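Phosphosugar isomerase (Escherichia coli O6:H1, PDB 5UQI) probably interconverts arabinose 5-phosphate and its ketose isomer ribulose 5-phosphate, acting as a phosphosugar isomerase. Local coordinates at residues A171-L175 with K176-R180. Numbering follows the deposited sequence.
Sequences ALSEL and KKFTR
The carbonyl oxygen of Ser173 receives two backbone donors where helix 156-175 ends: Phe178 N makes a fairly straight bond to Ser173 O at 3.1 Å, and Lys176 N adds a weak one. Lys176 N is shared, since it also bonds Leu172 O at 3.0 Å, while Lys177 N reaches Glu174 O from above the carbonyl plane. The 6→1 bond from Phe178 to Ser173 and the 5→2 bond from Lys177 to Glu174, with Lys177 at positive phi (64°), together make a Schellman motif. Ser173 OG, anti to its own backbone nitrogen (chi1 -172°), comes up obliquely to the Phe178 ring, 3.3 Å from Phe178 CB and 3.5 Å from Phe178 CD2. Lys176 lays its methylene chain over the carbonyl end of the helix, CG 3.4 Å from Leu172 O, before a bend at chi3 (-61°). Beyond the turn, Phe178 packs on Phe183 and Tyr186 of helix 180-186, which Thr179 caps through OG1. Two amides thus turn back to carbonyls of the last turn as the chain leaves the helix, while Ser173 OG and Lys176 NZ, hydrogen-bonded to Thr68 O and Gly69 O, join the helix end to that neighbouring loop.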
ATOM      1  N   ALA A 171      -1.443  -3.221 -13.392  1.00 17.70           N
ATOM      2  CA  ALA A 171      -0.317  -3.344 -14.344  1.00 18.20           C
ATOM      3  C   ALA A 171       0.260  -4.750 -14.270  1.00 18.81           C
ATOM      4  O   ALA A 171       0.471  -5.374 -15.282  1.00 20.11           O
ATOM      5  CB  ALA A 171       0.740  -2.327 -13.998  1.00 18.45           C
ATOM      6  N   LEU A 172       0.430  -5.326 -13.051  1.00 17.52           N
ATOM      7  CA  LEU A 172       0.930  -6.705 -12.951  1.00 17.38           C
ATOM      8  C   LEU A 172      -0.059  -7.662 -13.662  1.00 17.97           C
ATOM      9  O   LEU A 172       0.375  -8.599 -14.330  1.00 19.37           O
ATOM     10  CB  LEU A 172       1.102  -7.161 -11.469  1.00 16.60           C
ATOM     11  CG  LEU A 172       2.207  -6.455 -10.713  1.00 17.66           C
ATOM     12  CD1 LEU A 172       1.977  -6.732  -9.221  1.00 18.15           C
ATOM     13  CD2 LEU A 172       3.543  -7.025 -11.176  1.00 18.29           C
ATOM     14  N   SER A 173      -1.366  -7.413 -13.486  1.00 15.47           N
ATOM     15  CA  SER A 173      -2.407  -8.283 -14.017  1.00 17.73           C
ATOM     16  C   SER A 173      -2.331  -8.272 -15.559  1.00 19.20           C
ATOM     17  O   SER A 173      -2.318  -9.357 -16.179  1.00 17.83           O
ATOM     18  CB  SER A 173      -3.773  -7.769 -13.528  1.00 16.41           C
ATOM     19  OG  SER A 173      -4.798  -8.712 -13.873  1.00 18.24           O
ATOM     20  N   GLU A 174      -2.221  -7.074 -16.134  1.00 19.48           N
ATOM     21  CA  GLU A 174      -2.114  -6.929 -17.619  1.00 21.54           C
ATOM     22  C   GLU A 174      -0.846  -7.570 -18.102  1.00 23.83           C
ATOM     23  O   GLU A 174      -0.867  -8.326 -19.075  1.00 25.08           O
ATOM     24  CB  GLU A 174      -2.224  -5.467 -18.023  1.00 24.99           C
ATOM     25  CG  GLU A 174      -2.033  -5.209 -19.520  1.00 31.50           C
ATOM     26  CD  GLU A 174      -2.651  -3.897 -19.964  1.00 38.06           C
ATOM     27  OE1 GLU A 174      -3.687  -3.461 -19.386  1.00 51.23           O
ATOM     28  OE2 GLU A 174      -2.094  -3.301 -20.915  1.00 44.91           O
ATOM     29  N   LEU A 175       0.276  -7.310 -17.425  1.00 23.32           N
ATOM     30  CA  LEU A 175       1.589  -7.890 -17.818  1.00 22.40           C
ATOM     31  C   LEU A 175       1.632  -9.414 -17.792  1.00 23.86           C
ATOM     32  O   LEU A 175       2.286 -10.011 -18.663  1.00 27.26           O
ATOM     33  CB  LEU A 175       2.726  -7.272 -16.988  1.00 23.14           C
ATOM     34  CG  LEU A 175       2.892  -5.759 -17.233  1.00 26.99           C
ATOM     35  CD1 LEU A 175       3.786  -5.154 -16.157  1.00 26.34           C
ATOM     36  CD2 LEU A 175       3.519  -5.526 -18.625  1.00 29.50           C
ATOM     37  N   LYS A 176       0.892 -10.076 -16.888  1.00 21.90           N
ATOM     38  CA  LYS A 176       0.899 -11.515 -16.826  1.00 22.79           C
ATOM     39  C   LYS A 176      -0.215 -12.149 -17.663  1.00 23.06           C
ATOM     40  O   LYS A 176      -0.359 -13.374 -17.605  1.00 26.17           O
ATOM     41  CB  LYS A 176       0.843 -11.990 -15.361  1.00 24.12           C
ATOM     42  CG  LYS A 176      -0.510 -11.880 -14.676  1.00 28.20           C
ATOM     43  CD  LYS A 176      -0.356 -12.035 -13.167  1.00 30.59           C
ATOM     44  CE  LYS A 176       0.233 -13.392 -12.768  1.00 38.23           C
ATOM     45  NZ  LYS A 176       0.844 -13.266 -11.400  1.00 36.85           N
ATOM     46  N   LYS A 177      -0.991 -11.331 -18.396  1.00 23.19           N
ATOM     47  CA  LYS A 177      -2.066 -11.825 -19.281  1.00 25.17           C
ATOM     48  C   LYS A 177      -3.182 -12.529 -18.486  1.00 23.25           C
ATOM     49  O   LYS A 177      -3.754 -13.560 -18.873  1.00 22.96           O
ATOM     50  CB  LYS A 177      -1.493 -12.807 -20.363  1.00 28.08           C
ATOM     51  CG  LYS A 177      -0.297 -12.277 -21.136  1.00 35.61           C
ATOM     52  CD  LYS A 177      -0.653 -11.568 -22.430  1.00 40.87           C
ATOM     53  CE  LYS A 177       0.569 -11.388 -23.348  1.00 42.49           C
ATOM     54  NZ  LYS A 177       1.477 -10.265 -22.946  1.00 47.59           N
ATOM     55  N   PHE A 178      -3.502 -11.970 -17.321  1.00 19.55           N
ATOM     56  CA  PHE A 178      -4.631 -12.453 -16.582  1.00 20.42           C
ATOM     57  C   PHE A 178      -5.931 -12.262 -17.373  1.00 22.10           C
ATOM     58  O   PHE A 178      -6.145 -11.218 -17.951  1.00 23.23           O
ATOM     59  CB  PHE A 178      -4.666 -11.656 -15.262  1.00 20.36           C
ATOM     60  CG  PHE A 178      -5.662 -12.177 -14.280  1.00 20.74           C
ATOM     61  CD1 PHE A 178      -5.360 -13.333 -13.537  1.00 20.67           C
ATOM     62  CD2 PHE A 178      -6.840 -11.498 -14.074  1.00 19.65           C
ATOM     63  CE1 PHE A 178      -6.280 -13.830 -12.590  1.00 23.98           C
ATOM     64  CE2 PHE A 178      -7.775 -12.001 -13.095  1.00 21.47           C
ATOM     65  CZ  PHE A 178      -7.493 -13.145 -12.405  1.00 21.13           C
ATOM     66  N   THR A 179      -6.764 -13.305 -17.420  1.00 21.33           N
ATOM     67  CA  THR A 179      -7.943 -13.338 -18.298  1.00 22.36           C
ATOM     68  C   THR A 179      -9.286 -13.139 -17.614  1.00 22.26           C
ATOM     69  O   THR A 179      -9.416 -13.334 -16.365  1.00 20.79           O
ATOM     70  CB  THR A 179      -7.988 -14.724 -18.976  1.00 21.55           C
ATOM     71  OG1 THR A 179      -8.215 -15.735 -17.987  1.00 24.16           O
ATOM     72  CG2 THR A 179      -6.660 -15.040 -19.634  1.00 21.06           C
ATOM     73  N   ARG A 180     -10.326 -12.805 -18.376  1.00 20.25           N
ATOM     74  CA  ARG A 180     -11.712 -12.868 -17.888  1.00 19.42           C
ATOM     75  C   ARG A 180     -12.030 -14.248 -17.277  1.00 19.33           C
ATOM     76  O   ARG A 180     -12.778 -14.307 -16.319  1.00 20.51           O
ATOM     77  CB  ARG A 180     -12.716 -12.541 -19.018  1.00 24.94           C
ATOM     78  CG  ARG A 180     -14.206 -12.546 -18.555  1.00 29.83           C
ATOM     79  CD  ARG A 180     -15.274 -12.556 -19.677  1.00 36.82           C
ATOM     80  NE  ARG A 180     -15.162 -11.413 -20.596  1.00 39.82           N
ATOM     81  CZ  ARG A 180     -15.580 -10.157 -20.331  1.00 43.19           C
ATOM     82  NH1 ARG A 180     -16.151  -9.851 -19.154  1.00 39.71           N
ATOM     83  NH2 ARG A 180     -15.441  -9.197 -21.261  1.00 37.78           N
TER